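Local structure of Non-structural protein 2 (Infectious bronchitis virus, 7F52) at residues A[309-314]-A[365-370]; A[369-374]-A[412-417]; A[381-386]-A[407-412]; A[387-392]-A[442-447]; A[448-453]-A[478-483]. The protein is a replicase-derived protein of a gammacoronavirus, released from the viral polyprotein, whose role is not firmly settled. All blocks are in the same frame, centred on the assembly; numbering follows the deposited sequence.

Interaction 1. Residues A[309-314]-A[365-370]; sequences GMRNDL and CERVVC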
# COMPACT_ATOMS: atom_id res chain seq x y z
N GLY A 309 23.60 -0.93 0.46
CA GLY A 309 24.78 -0.50 -0.28
C GLY A 309 24.76 -1.09 -1.68
O GLY A 309 23.90 -1.89 -2.02
N MET A 310 25.71 -0.66 -2.50
CA MET A 310 25.97 -1.26 -3.79
C MET A 310 26.85 -2.52 -3.62
O MET A 310 27.79 -2.51 -2.83
CB MET A 310 26.63 -0.23 -4.70
CG MET A 310 26.74 -0.65 -6.17
SD MET A 310 25.33 -0.09 -7.15
CE MET A 310 25.97 1.43 -7.88
N ARG A 311 26.54 -3.62 -4.32
CA ARG A 311 27.49 -4.74 -4.47
C ARG A 311 27.68 -5.12 -5.92
O ARG A 311 26.71 -5.23 -6.66
CB ARG A 311 26.96 -6.09 -3.99
CG ARG A 311 25.98 -6.09 -2.88
CD ARG A 311 25.21 -7.41 -2.88
NE ARG A 311 26.08 -8.54 -2.56
CZ ARG A 311 25.96 -9.29 -1.47
NH1 ARG A 311 25.01 -9.03 -0.57
NH2 ARG A 311 26.79 -10.30 -1.26
N ASN A 312 28.93 -5.32 -6.32
CA ASN A 312 29.18 -5.93 -7.62
C ASN A 312 29.73 -7.36 -7.71
O ASN A 312 30.39 -7.71 -8.68
CB ASN A 312 30.10 -4.93 -8.32
CG ASN A 312 31.48 -4.83 -7.70
OD1 ASN A 312 31.75 -5.39 -6.63
ND2 ASN A 312 32.37 -4.09 -8.37
N ASP A 313 29.43 -8.19 -6.70
CA ASP A 313 29.83 -9.59 -6.71
C ASP A 313 28.79 -10.56 -7.31
O ASP A 313 28.99 -11.77 -7.28
CB ASP A 313 30.19 -10.03 -5.29
CG ASP A 313 29.08 -9.77 -4.29
OD1 ASP A 313 28.20 -8.92 -4.58
OD2 ASP A 313 29.08 -10.40 -3.20
N LEU A 314 27.70 -10.06 -7.86
CA LEU A 314 26.63 -10.94 -8.30
C LEU A 314 26.52 -11.01 -9.82
O LEU A 314 26.75 -10.01 -10.51
CB LEU A 314 25.30 -10.46 -7.71
CG LEU A 314 24.86 -11.12 -6.41
CD1 LEU A 314 26.05 -11.46 -5.53
CD2 LEU A 314 23.89 -10.20 -5.68
N CYS A 365 20.20 -15.21 -9.22
CA CYS A 365 21.56 -14.71 -9.30
C CYS A 365 22.55 -15.77 -8.85
O CYS A 365 22.23 -16.65 -8.05
CB CYS A 365 21.74 -13.45 -8.46
SG CYS A 365 21.04 -11.96 -9.21
N GLU A 366 23.76 -15.70 -9.37
CA GLU A 366 24.80 -16.54 -8.80
C GLU A 366 26.07 -15.71 -8.61
O GLU A 366 26.23 -14.63 -9.19
CB GLU A 366 25.06 -17.76 -9.69
CG GLU A 366 26.01 -17.48 -10.81
CD GLU A 366 26.09 -18.60 -11.83
OE1 GLU A 366 25.62 -19.73 -11.51
OE2 GLU A 366 26.61 -18.33 -12.94
N ARG A 367 26.96 -16.25 -7.80
CA ARG A 367 28.18 -15.56 -7.41
C ARG A 367 29.38 -16.36 -7.94
O ARG A 367 29.60 -17.51 -7.55
CB ARG A 367 28.20 -15.44 -5.90
CG ARG A 367 28.89 -14.28 -5.30
CD ARG A 367 29.04 -14.62 -3.84
NE ARG A 367 29.26 -13.47 -2.97
CZ ARG A 367 29.26 -13.55 -1.65
NH1 ARG A 367 29.04 -14.72 -1.05
NH2 ARG A 367 29.45 -12.46 -0.93
N VAL A 368 30.15 -15.76 -8.85
CA VAL A 368 31.19 -16.51 -9.51
C VAL A 368 32.55 -16.32 -8.84
O VAL A 368 33.07 -15.20 -8.75
CB VAL A 368 31.31 -16.14 -10.99
CG1 VAL A 368 32.38 -17.00 -11.65
CG2 VAL A 368 29.97 -16.29 -11.71
N VAL A 369 33.11 -17.44 -8.40
CA VAL A 369 34.39 -17.49 -7.70
C VAL A 369 35.49 -18.17 -8.51
O VAL A 369 35.33 -19.31 -8.98
CB VAL A 369 34.24 -18.22 -6.38
CG1 VAL A 369 35.52 -18.09 -5.56
CG2 VAL A 369 33.04 -17.68 -5.62
N CYS A 370 36.60 -17.47 -8.70
CA CYS A 370 37.72 -18.04 -9.44
C CYS A 370 38.71 -18.80 -8.53
O CYS A 370 39.29 -18.20 -7.63
CB CYS A 370 38.46 -16.94 -10.19
SG CYS A 370 39.94 -17.55 -11.00

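Interaction 2. Residues A[369-374]-A[412-417]; sequences VCLSDG and HKFVYA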
# COMPACT_ATOMS: atom_id res chain seq x y z
N VAL A 369 33.11 -17.44 -8.40
CA VAL A 369 34.39 -17.49 -7.70
C VAL A 369 35.49 -18.17 -8.51
O VAL A 369 35.33 -19.31 -8.98
CB VAL A 369 34.24 -18.22 -6.38
CG1 VAL A 369 35.52 -18.09 -5.56
CG2 VAL A 369 33.04 -17.68 -5.62
N CYS A 370 36.60 -17.47 -8.70
CA CYS A 370 37.72 -18.04 -9.44
C CYS A 370 38.71 -18.80 -8.53
O CYS A 370 39.29 -18.20 -7.63
CB CYS A 370 38.46 -16.94 -10.19
SG CYS A 370 39.94 -17.55 -11.00
N LEU A 371 38.88 -20.10 -8.75
CA LEU A 371 39.90 -20.89 -8.03
C LEU A 371 41.27 -20.79 -8.69
O LEU A 371 41.68 -21.69 -9.42
CB LEU A 371 39.50 -22.36 -7.93
CG LEU A 371 38.17 -22.56 -7.21
CD1 LEU A 371 37.69 -24.00 -7.29
CD2 LEU A 371 38.30 -22.11 -5.76
N SER A 372 41.98 -19.70 -8.41
CA SER A 372 43.25 -19.40 -9.06
C SER A 372 44.35 -20.46 -8.91
O SER A 372 45.20 -20.62 -9.79
CB SER A 372 43.77 -18.06 -8.55
OG SER A 372 44.68 -17.50 -9.47
N ASP A 373 44.35 -21.18 -7.80
CA ASP A 373 45.39 -22.17 -7.57
C ASP A 373 44.79 -23.56 -7.48
O ASP A 373 45.32 -24.45 -6.81
CB ASP A 373 46.18 -21.81 -6.31
CG ASP A 373 47.05 -20.57 -6.50
OD1 ASP A 373 47.69 -20.48 -7.57
OD2 ASP A 373 47.07 -19.70 -5.59
N GLY A 374 43.67 -23.74 -8.17
CA GLY A 374 42.99 -25.02 -8.19
C GLY A 374 42.25 -25.32 -6.90
O GLY A 374 42.14 -24.46 -6.03
N HIS A 412 26.92 -20.66 -5.86
CA HIS A 412 28.13 -20.12 -6.43
C HIS A 412 28.50 -20.91 -7.65
O HIS A 412 28.19 -22.11 -7.74
CB HIS A 412 29.25 -20.11 -5.40
CG HIS A 412 28.98 -19.21 -4.23
ND1 HIS A 412 28.14 -19.56 -3.19
CD2 HIS A 412 29.43 -17.96 -3.94
CE1 HIS A 412 28.09 -18.57 -2.32
NE2 HIS A 412 28.86 -17.59 -2.75
N LYS A 413 29.12 -20.24 -8.61
CA LYS A 413 29.74 -20.95 -9.71
C LYS A 413 31.26 -20.88 -9.52
O LYS A 413 31.82 -19.78 -9.38
CB LYS A 413 29.33 -20.37 -11.06
CG LYS A 413 29.57 -21.37 -12.17
CD LYS A 413 30.05 -20.70 -13.43
CE LYS A 413 29.18 -21.04 -14.62
NZ LYS A 413 29.34 -19.98 -15.66
N PHE A 414 31.92 -22.04 -9.49
CA PHE A 414 33.39 -22.09 -9.38
C PHE A 414 34.05 -22.31 -10.75
O PHE A 414 33.74 -23.27 -11.46
CB PHE A 414 33.84 -23.16 -8.39
CG PHE A 414 33.44 -22.87 -6.99
CD1 PHE A 414 34.15 -21.94 -6.24
CD2 PHE A 414 32.32 -23.47 -6.43
CE1 PHE A 414 33.76 -21.61 -4.94
CE2 PHE A 414 31.92 -23.15 -5.14
CZ PHE A 414 32.64 -22.22 -4.39
N VAL A 415 34.93 -21.38 -11.11
CA VAL A 415 35.67 -21.46 -12.36
C VAL A 415 37.18 -21.30 -12.18
O VAL A 415 37.64 -20.52 -11.34
CB VAL A 415 35.36 -20.24 -13.29
CG1 VAL A 415 33.92 -20.26 -13.72
CG2 VAL A 415 35.69 -18.92 -12.60
N TYR A 416 37.96 -21.91 -13.07
CA TYR A 416 39.43 -21.89 -12.92
C TYR A 416 40.12 -20.81 -13.76
O TYR A 416 41.17 -20.36 -13.33
CB TYR A 416 39.99 -23.27 -13.24
CG TYR A 416 39.50 -24.35 -12.31
CD1 TYR A 416 40.12 -24.57 -11.09
CD2 TYR A 416 38.41 -25.13 -12.63
CE1 TYR A 416 39.68 -25.55 -10.23
CE2 TYR A 416 37.96 -26.12 -11.78
CZ TYR A 416 38.59 -26.33 -10.58
OH TYR A 416 38.15 -27.30 -9.74
N ALA A 417 39.57 -20.45 -14.92
CA ALA A 417 40.21 -19.44 -15.80
C ALA A 417 40.12 -18.10 -15.07
O ALA A 417 39.21 -17.97 -14.27
CB ALA A 417 39.64 -19.52 -17.18

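Interaction 3. Residues A[381-386]-A[407-412]; sequences DGLILA and FKFLGH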
# COMPACT_ATOMS: atom_id res chain seq x y z
N ASP A 381 38.37 -28.94 1.81
CA ASP A 381 37.76 -29.30 3.08
C ASP A 381 36.70 -28.29 3.57
O ASP A 381 35.72 -28.66 4.21
CB ASP A 381 38.85 -29.51 4.14
CG ASP A 381 39.58 -30.83 3.95
OD1 ASP A 381 39.42 -31.41 2.85
OD2 ASP A 381 40.31 -31.29 4.86
N GLY A 382 36.86 -27.01 3.24
CA GLY A 382 35.78 -26.10 3.54
C GLY A 382 34.55 -26.28 2.65
O GLY A 382 33.41 -26.08 3.12
N LEU A 383 34.76 -26.63 1.38
CA LEU A 383 33.62 -26.91 0.51
C LEU A 383 32.90 -28.11 1.11
O LEU A 383 31.67 -28.10 1.22
CB LEU A 383 34.05 -27.19 -0.95
CG LEU A 383 34.50 -25.96 -1.74
CD1 LEU A 383 35.14 -26.33 -3.08
CD2 LEU A 383 33.33 -24.98 -1.96
N ILE A 384 33.68 -29.11 1.53
CA ILE A 384 33.10 -30.31 2.15
C ILE A 384 32.37 -29.92 3.44
O ILE A 384 31.30 -30.45 3.74
CB ILE A 384 34.17 -31.38 2.46
CG1 ILE A 384 34.72 -31.98 1.17
CG2 ILE A 384 33.61 -32.49 3.36
CD1 ILE A 384 35.66 -33.15 1.45
N LEU A 385 32.95 -28.98 4.19
CA LEU A 385 32.27 -28.52 5.40
C LEU A 385 30.95 -27.85 5.01
O LEU A 385 29.88 -28.20 5.55
CB LEU A 385 33.18 -27.59 6.21
CG LEU A 385 34.35 -28.27 6.95
CD1 LEU A 385 35.28 -27.27 7.59
CD2 LEU A 385 33.90 -29.29 8.01
N ALA A 386 30.99 -26.94 4.04
CA ALA A 386 29.75 -26.30 3.56
C ALA A 386 28.70 -27.34 3.12
O ALA A 386 27.53 -27.24 3.46
CB ALA A 386 30.05 -25.33 2.43
N PHE A 407 31.65 -25.66 -11.94
CA PHE A 407 30.55 -26.37 -11.28
C PHE A 407 29.73 -25.37 -10.46
O PHE A 407 30.18 -24.27 -10.17
CB PHE A 407 31.07 -27.61 -10.49
CG PHE A 407 31.98 -27.28 -9.32
CD1 PHE A 407 33.35 -27.09 -9.50
CD2 PHE A 407 31.47 -27.19 -8.02
CE1 PHE A 407 34.19 -26.80 -8.42
CE2 PHE A 407 32.32 -26.89 -6.93
CZ PHE A 407 33.68 -26.70 -7.14
N LYS A 408 28.51 -25.77 -10.10
CA LYS A 408 27.61 -24.94 -9.32
C LYS A 408 27.49 -25.63 -7.98
O LYS A 408 27.38 -26.86 -7.89
CB LYS A 408 26.22 -24.73 -9.98
CG LYS A 408 26.18 -23.57 -10.99
CD LYS A 408 25.13 -23.70 -12.12
CE LYS A 408 23.69 -23.38 -11.70
NZ LYS A 408 23.44 -21.91 -11.35
N PHE A 409 27.53 -24.83 -6.92
CA PHE A 409 27.48 -25.34 -5.56
C PHE A 409 26.95 -24.26 -4.62
O PHE A 409 27.56 -23.20 -4.50
CB PHE A 409 28.87 -25.81 -5.13
CG PHE A 409 28.94 -26.32 -3.73
CD1 PHE A 409 28.35 -27.53 -3.39
CD2 PHE A 409 29.62 -25.60 -2.75
CE1 PHE A 409 28.43 -28.00 -2.09
CE2 PHE A 409 29.70 -26.06 -1.45
CZ PHE A 409 29.10 -27.27 -1.12
N LEU A 410 25.80 -24.51 -4.00
CA LEU A 410 25.22 -23.63 -2.97
C LEU A 410 25.22 -22.16 -3.35
O LEU A 410 25.50 -21.30 -2.51
CB LEU A 410 25.97 -23.80 -1.64
CG LEU A 410 25.93 -25.21 -1.03
CD1 LEU A 410 26.70 -25.30 0.32
CD2 LEU A 410 24.48 -25.66 -0.90
N GLY A 411 24.94 -21.86 -4.60
CA GLY A 411 24.69 -20.49 -5.01
C GLY A 411 25.90 -19.85 -5.64
O GLY A 411 25.93 -18.66 -5.96
N HIS A 412 26.92 -20.66 -5.86
CA HIS A 412 28.13 -20.12 -6.43
C HIS A 412 28.50 -20.91 -7.65
O HIS A 412 28.19 -22.11 -7.74
CB HIS A 412 29.25 -20.11 -5.40
CG HIS A 412 28.98 -19.21 -4.23
ND1 HIS A 412 28.14 -19.56 -3.19
CD2 HIS A 412 29.43 -17.96 -3.94
CE1 HIS A 412 28.09 -18.57 -2.32
NE2 HIS A 412 28.86 -17.59 -2.75

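Interaction 4. Residues A[387-392]-A[442-447]; sequences AIYSSF and ARVKVE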
# COMPACT_ATOMS: atom_id res chain seq x y z
N ALA A 387 29.13 -28.39 2.42
CA ALA A 387 28.24 -29.48 2.05
C ALA A 387 27.64 -30.20 3.26
O ALA A 387 26.44 -30.53 3.26
CB ALA A 387 28.97 -30.48 1.16
N ILE A 388 28.45 -30.47 4.29
CA ILE A 388 27.95 -31.23 5.45
C ILE A 388 26.87 -30.43 6.20
O ILE A 388 25.81 -30.98 6.58
CB ILE A 388 29.08 -31.60 6.41
CG1 ILE A 388 29.97 -32.66 5.78
CG2 ILE A 388 28.51 -32.14 7.72
CD1 ILE A 388 31.05 -33.13 6.71
N TYR A 389 27.14 -29.14 6.38
CA TYR A 389 26.19 -28.26 7.04
C TYR A 389 24.88 -28.14 6.24
O TYR A 389 23.79 -28.03 6.81
CB TYR A 389 26.80 -26.87 7.23
CG TYR A 389 27.82 -26.70 8.34
CD1 TYR A 389 27.49 -26.94 9.67
CD2 TYR A 389 29.12 -26.25 8.05
CE1 TYR A 389 28.45 -26.76 10.69
CE2 TYR A 389 30.06 -26.07 9.05
CZ TYR A 389 29.72 -26.32 10.37
OH TYR A 389 30.66 -26.14 11.36
N SER A 390 24.98 -28.14 4.91
CA SER A 390 23.84 -27.85 4.06
C SER A 390 23.13 -29.12 3.60
O SER A 390 22.20 -29.05 2.81
CB SER A 390 24.28 -27.05 2.84
OG SER A 390 25.14 -26.00 3.19
N SER A 391 23.58 -30.28 4.07
CA SER A 391 23.00 -31.54 3.60
C SER A 391 23.11 -31.75 2.07
O SER A 391 22.30 -32.47 1.47
CB SER A 391 21.53 -31.64 4.03
OG SER A 391 21.43 -32.25 5.29
N PHE A 392 24.10 -31.11 1.46
CA PHE A 392 24.51 -31.45 0.10
C PHE A 392 25.37 -32.74 0.05
O PHE A 392 26.22 -32.99 0.92
CB PHE A 392 25.28 -30.28 -0.50
CG PHE A 392 25.41 -30.37 -1.97
CD1 PHE A 392 26.49 -31.05 -2.54
CD2 PHE A 392 24.44 -29.80 -2.81
CE1 PHE A 392 26.61 -31.15 -3.92
CE2 PHE A 392 24.55 -29.90 -4.18
CZ PHE A 392 25.64 -30.57 -4.74
N ALA A 442 22.45 -19.57 8.39
CA ALA A 442 21.92 -20.13 9.63
C ALA A 442 22.50 -21.52 9.89
O ALA A 442 22.81 -21.87 11.03
CB ALA A 442 20.42 -20.20 9.58
N ARG A 443 22.65 -22.29 8.82
CA ARG A 443 23.15 -23.65 8.93
C ARG A 443 24.66 -23.76 8.75
O ARG A 443 25.30 -24.64 9.35
CB ARG A 443 22.45 -24.55 7.91
CG ARG A 443 20.97 -24.74 8.17
CD ARG A 443 20.41 -25.87 7.34
NE ARG A 443 20.66 -25.68 5.91
CZ ARG A 443 20.29 -26.56 4.98
NH1 ARG A 443 19.67 -27.67 5.35
NH2 ARG A 443 20.55 -26.33 3.70
N VAL A 444 25.24 -22.89 7.93
CA VAL A 444 26.67 -22.97 7.64
C VAL A 444 27.48 -22.09 8.59
O VAL A 444 27.50 -20.86 8.44
CB VAL A 444 26.98 -22.59 6.17
CG1 VAL A 444 28.47 -22.75 5.89
CG2 VAL A 444 26.19 -23.46 5.22
N LYS A 445 28.13 -22.73 9.56
CA LYS A 445 28.91 -22.02 10.58
C LYS A 445 30.38 -21.87 10.17
O LYS A 445 30.97 -22.79 9.60
CB LYS A 445 28.81 -22.75 11.92
CG LYS A 445 27.37 -22.90 12.42
CD LYS A 445 26.74 -21.53 12.60
CE LYS A 445 25.32 -21.58 13.14
NZ LYS A 445 24.75 -20.19 13.30
N VAL A 446 30.96 -20.72 10.49
CA VAL A 446 32.35 -20.45 10.15
C VAL A 446 33.31 -20.86 11.26
O VAL A 446 34.52 -20.96 11.04
CB VAL A 446 32.55 -18.96 9.83
CG1 VAL A 446 33.87 -18.72 9.11
CG2 VAL A 446 31.41 -18.48 8.95
N GLU A 447 32.77 -21.14 12.45
CA GLU A 447 33.60 -21.44 13.62
C GLU A 447 34.62 -22.56 13.41
O GLU A 447 34.28 -23.66 13.00
CB GLU A 447 32.71 -21.79 14.82
CG GLU A 447 31.67 -22.88 14.58
CD GLU A 447 31.12 -23.44 15.88
OE1 GLU A 447 31.55 -22.98 16.96
OE2 GLU A 447 30.25 -24.34 15.83

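Interaction 5. Residues A[448-453]-A[478-483]; sequences DVWSSL and CFCKAQ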
# COMPACT_ATOMS: atom_id res chain seq x y z
N ASP A 448 35.89 -22.27 13.73
CA ASP A 448 36.97 -23.26 13.64
C ASP A 448 36.64 -24.50 14.47
O ASP A 448 36.43 -24.44 15.68
CB ASP A 448 38.30 -22.64 14.11
CG ASP A 448 39.51 -23.51 13.76
OD1 ASP A 448 39.41 -24.76 13.81
OD2 ASP A 448 40.57 -22.93 13.43
N VAL A 449 36.61 -25.64 13.79
CA VAL A 449 36.15 -26.89 14.37
C VAL A 449 37.29 -27.88 14.16
O VAL A 449 37.34 -28.94 14.81
CB VAL A 449 34.67 -27.21 13.91
CG1 VAL A 449 34.63 -27.87 12.54
CG2 VAL A 449 33.92 -28.07 14.94
N TRP A 450 38.22 -27.52 13.27
CA TRP A 450 39.33 -28.40 12.89
C TRP A 450 40.73 -28.21 13.50
O TRP A 450 41.43 -29.21 13.73
CB TRP A 450 39.42 -28.22 11.38
CG TRP A 450 39.56 -26.79 10.98
CD1 TRP A 450 40.72 -26.11 10.77
CD2 TRP A 450 38.50 -25.85 10.77
NE1 TRP A 450 40.46 -24.80 10.44
CE2 TRP A 450 39.10 -24.62 10.42
CE3 TRP A 450 37.10 -25.93 10.81
CZ2 TRP A 450 38.35 -23.47 10.13
CZ3 TRP A 450 36.34 -24.78 10.53
CH2 TRP A 450 36.97 -23.57 10.19
N SER A 451 41.14 -26.96 13.75
CA SER A 451 42.55 -26.66 14.04
C SER A 451 43.02 -27.01 15.47
O SER A 451 44.22 -27.04 15.75
CB SER A 451 42.84 -25.19 13.74
OG SER A 451 42.21 -24.34 14.69
N SER A 452 42.07 -27.30 16.35
CA SER A 452 42.36 -27.84 17.68
C SER A 452 41.46 -29.02 18.04
O SER A 452 40.34 -29.13 17.54
CB SER A 452 42.20 -26.73 18.72
OG SER A 452 41.51 -27.23 19.86
N LEU A 453 41.95 -29.89 18.91
CA LEU A 453 41.11 -30.97 19.43
C LEU A 453 40.35 -30.48 20.66
O LEU A 453 40.95 -30.06 21.65
CB LEU A 453 41.94 -32.20 19.77
CG LEU A 453 41.12 -33.37 20.31
CD1 LEU A 453 40.11 -33.79 19.26
CD2 LEU A 453 42.00 -34.57 20.73
N CYS A 478 45.33 -31.57 6.84
CA CYS A 478 45.92 -32.39 7.91
C CYS A 478 45.10 -32.29 9.20
O CYS A 478 44.85 -33.29 9.87
CB CYS A 478 47.36 -31.94 8.19
SG CYS A 478 48.51 -32.60 6.97
N PHE A 479 44.67 -31.08 9.53
CA PHE A 479 43.79 -30.84 10.66
C PHE A 479 42.52 -31.72 10.64
O PHE A 479 42.13 -32.29 11.66
CB PHE A 479 43.40 -29.36 10.70
CG PHE A 479 44.58 -28.43 10.73
CD1 PHE A 479 45.42 -28.28 9.63
CD2 PHE A 479 44.86 -27.70 11.87
CE1 PHE A 479 46.51 -27.43 9.67
CE2 PHE A 479 45.95 -26.84 11.92
CZ PHE A 479 46.77 -26.70 10.82
N CYS A 480 41.87 -31.83 9.48
CA CYS A 480 40.60 -32.56 9.37
C CYS A 480 40.84 -34.06 9.28
O CYS A 480 40.04 -34.87 9.75
CB CYS A 480 39.78 -32.07 8.17
SG CYS A 480 39.15 -30.36 8.31
N LYS A 481 41.96 -34.45 8.68
CA LYS A 481 42.37 -35.84 8.75
C LYS A 481 42.63 -36.24 10.21
O LYS A 481 42.31 -37.35 10.63
CB LYS A 481 43.61 -36.08 7.90
CG LYS A 481 43.34 -36.07 6.41
CD LYS A 481 44.50 -35.41 5.70
CE LYS A 481 45.01 -36.21 4.52
NZ LYS A 481 46.21 -35.50 3.99
N ALA A 482 43.20 -35.31 10.98
CA ALA A 482 43.53 -35.60 12.37
C ALA A 482 42.25 -35.84 13.18
O ALA A 482 42.17 -36.79 13.97
CB ALA A 482 44.35 -34.47 12.97
N GLN A 483 41.23 -35.01 12.91
CA GLN A 483 39.95 -35.12 13.60
C GLN A 483 39.21 -36.40 13.21
O GLN A 483 38.57 -37.06 14.04
CB GLN A 483 39.09 -33.88 13.32
CG GLN A 483 39.76 -32.64 13.89
CD GLN A 483 39.05 -32.05 15.08
OE1 GLN A 483 38.37 -31.05 14.98
NE2 GLN A 483 39.11 -32.74 16.19

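Interaction 1. Residues A[309-314]-A[365-370]
D313 holds R367 of the facing strand by a salt bridge. R367 comes side-on and gives two N-H groups to one oxygen. Its NE lies 3.1 Å from D313 OD2. R367 NH2 is also 3.1 Å from D313 OD2. The oxygen stays near the guanidinium plane, but the carboxylate is turned 66° to that plane. R311 grips the same carboxylate from within its own segment. R311 NE meets D313 OD1 at 3.0 Å, and R311 NH2 meets D313 OD2 at 3.0 Å, both through syn lone pairs. OD2 therefore accepts three N-H groups. The extended chain of R367, anti at chi2 (-166°), carries its guanidinium out to D313. R311 also makes a cation-pi contact with W330.

Beneath the charges, L314 CD1 packs against R367 CG at 4.0 Å. L314 CG faces C365 CB at 4.4 Å, and F348 of strand 347-354 touches both residues. The loop around D313 joins strands 303-310 and 315-320, which both pair antiparallel with strand 357-371 in a mixed sheet. With two cationic partners around it, D313 is probably held ionised, and its two-nitrogen bond to R311 should restrict rotation of the carboxylate.

Interaction 2. Residues A[369-374]-A[412-417]
V369 lies beside the F414 ring, and the two side chains point the same way. V369 CB is 3.7 Å from F414 CD1. The V369 branch CG2, anti to the carbonyl carbon, reaches back to H412, 4.0 Å from its CD2. L371 packs on F414 too, with L371 CD1 4.1 Å from F414 CB. The same methyl also meets Y416, 3.9 Å from CE1.

These residues sit on strands 357-371 and 412-415, parallel neighbours in a mixed sheet. The chain passes through two helices and strand 407-409 between them. Over the short segments the strand directions differ by 30°. V369 N donates to K413 O at 2.8 Å, and V415 N donates back to V369 O at 3.0 Å. L371 N then binds V415 O at 2.9 Å. V369 and F414 share one face of the sheet, where L383 of helix 377-390 touches F414. C370 and V415 lie on the other face, their side chains meeting through CB and CG2. At the strand end, a type I turn from L371 to G374 brings G374 CA to the edge of the Y416 ring, 3.9 Å from CE1.

Interaction 3. Residues A[381-386]-A[407-412]
A two-residue beta hairpin, turning through L410 and G411, packs against helix 377-390. Strands 407-409 and 412-415 form its arms. F409 and H412 exchange backbone hydrogen bonds across the type I' turn, and both turn residues have positive phi. The axes of helix 381-386 and strand 407-409 approach to 11.9 Å, with 49° between their directions. Large side chains bridge that distance.

F409 and L383 carry much of the contact. The CG of F409 is anti to the backbone N (chi1 178°), which sends the ring to the helix. L383 CD2 lies 3.8 Å from F409 CE2. The end of the ring also reaches the helix backbone, where F409 CZ is 3.6 Å from L383 O. A386 CB comes to the ring edge, 4.0 Å from F409 CE2. L410 places its own CG over one face of the F409 ring, 3.7 Å above the plane and over its centre. From there L410 CD1 goes on to A386 CB at 4.0 Å.

F407, two residues earlier on the strand, meets the other branch of L383. L383 CD1 lies at the edge of that ring, 4.3 Å from F407 CZ. The core extends to helix 432-439 through F439, which meets F409 edge-to-face and touches L383, A386 and L410. F392 makes a second edge-to-face contact with F409. At the turn, H412 ND1 donates to L410 O at 3.2 Å, coming from 54° above the carbonyl plane.

Interaction 4. Residues A[387-392]-A[442-447]
The carbonyl oxygen of R443 has the base of the Y389 side chain around it. Y389 CD1 is 3.2 Å from R443 O, and Y389 CB is 3.4 Å from the same oxygen. The phenol then runs along the backbone of the 442-447 loop. K445 N stands over the centre of one ring face, 3.8 Å above the plane. Farther along, Y389 CE2 comes to K445 O at 3.4 Å. The CB of K445 lies near the phenol oxygen, while the end of the lysine leads away. With CG anti to the carbonyl carbon (chi1 -76°), Y389 leaves the last turn of helix 377-390 towards this loop. F460 of helix 455-467 also meets its ring.

V444 packs into the corner between Y389 and S390. Its CG2 is 4.0 Å from Y389 CB and 3.4 Å from S390 OG. That hydroxyl is hydrogen-bonded to A386 O. V444 also touches L436 and F439 of helix 432-439, so it links the two helices.

The helix closes with a Schellman motif at S391, whose backbone bonds are weak. R443, bent at chi3 (-56°), lays its guanidinium face over this end, with S390 CA 3.6 Å above the plane. A positive group beside the C-terminal carbonyls would be expected to suit the helix dipole, though most of the contact is van der Waals.

Interaction 5. Residues A[448-453]-A[478-483]
F479 turns the edge of its ring to the loop at S451. F479 CD2 lies 3.3 Å from S451 CA and 3.7 Å from S451 CB. Nearer the helix, F479 CB meets W450 O at 3.6 Å and comes to the edge of the indole. C480, the next residue on helix 478-491, packs against W450. Its SG is 3.8 Å from W450 CB. It also makes a Cys sulfur-aromatic contact, 5.3 Å from the centroid of the five-membered ring and oblique, 49° off the normal. One helical turn on, Q483 CG lies 3.8 Å from W450 O. The rest of Q483 bends towards V449 and L453, but the orientation of its amide is doubtful.

D448 shapes the loop behind this first shell. S451 N donates to D448 OD1 at 2.8 Å in a nearly straight bond, an Asx motif. S451 OG is also modelled close to D448 OD2, from above the carboxylate plane, though the modelled length is doubtfully short. D448 OD1 also lies over the rim of one W450 ring face.

Farther out, W450 touches I432 and L436 of helix 432-439, and I432 touches C480 as well. W461 of helix 455-467 borders C480 and Q483, while F512 of helix 511-519 packs on L453. The loop thus joins several helices. No clear hydrogen bond crosses between the segments, so the contact rests mainly on van der Waals packing, and the polar bonds of D448 hold the loop's own shape.

In the fold
Interactions 1 and 2 overlap on strand 357-371, sharing V369 and C370, with centres about 14 Å apart. Interaction 3 is nested inside the loop closed by interaction 2, about 12 Å away between centres; F414 N to F407 O (2.9 Å) is a probable hydrogen bond between them. A salt bridge from E366 OE1 to K408 NZ (3.1 Å) ties interaction 1 to interaction 3. Interactions 3 and 4 both use helix 377-390, with centres about 10 Å apart. Segment 442-447 runs straight on into 448-453 of interaction 5, and L385 of interaction 3 touches W450. The contacts run from the mixed sheet into the helices after it, about 31 Å between the centres of interactions 1 and 5.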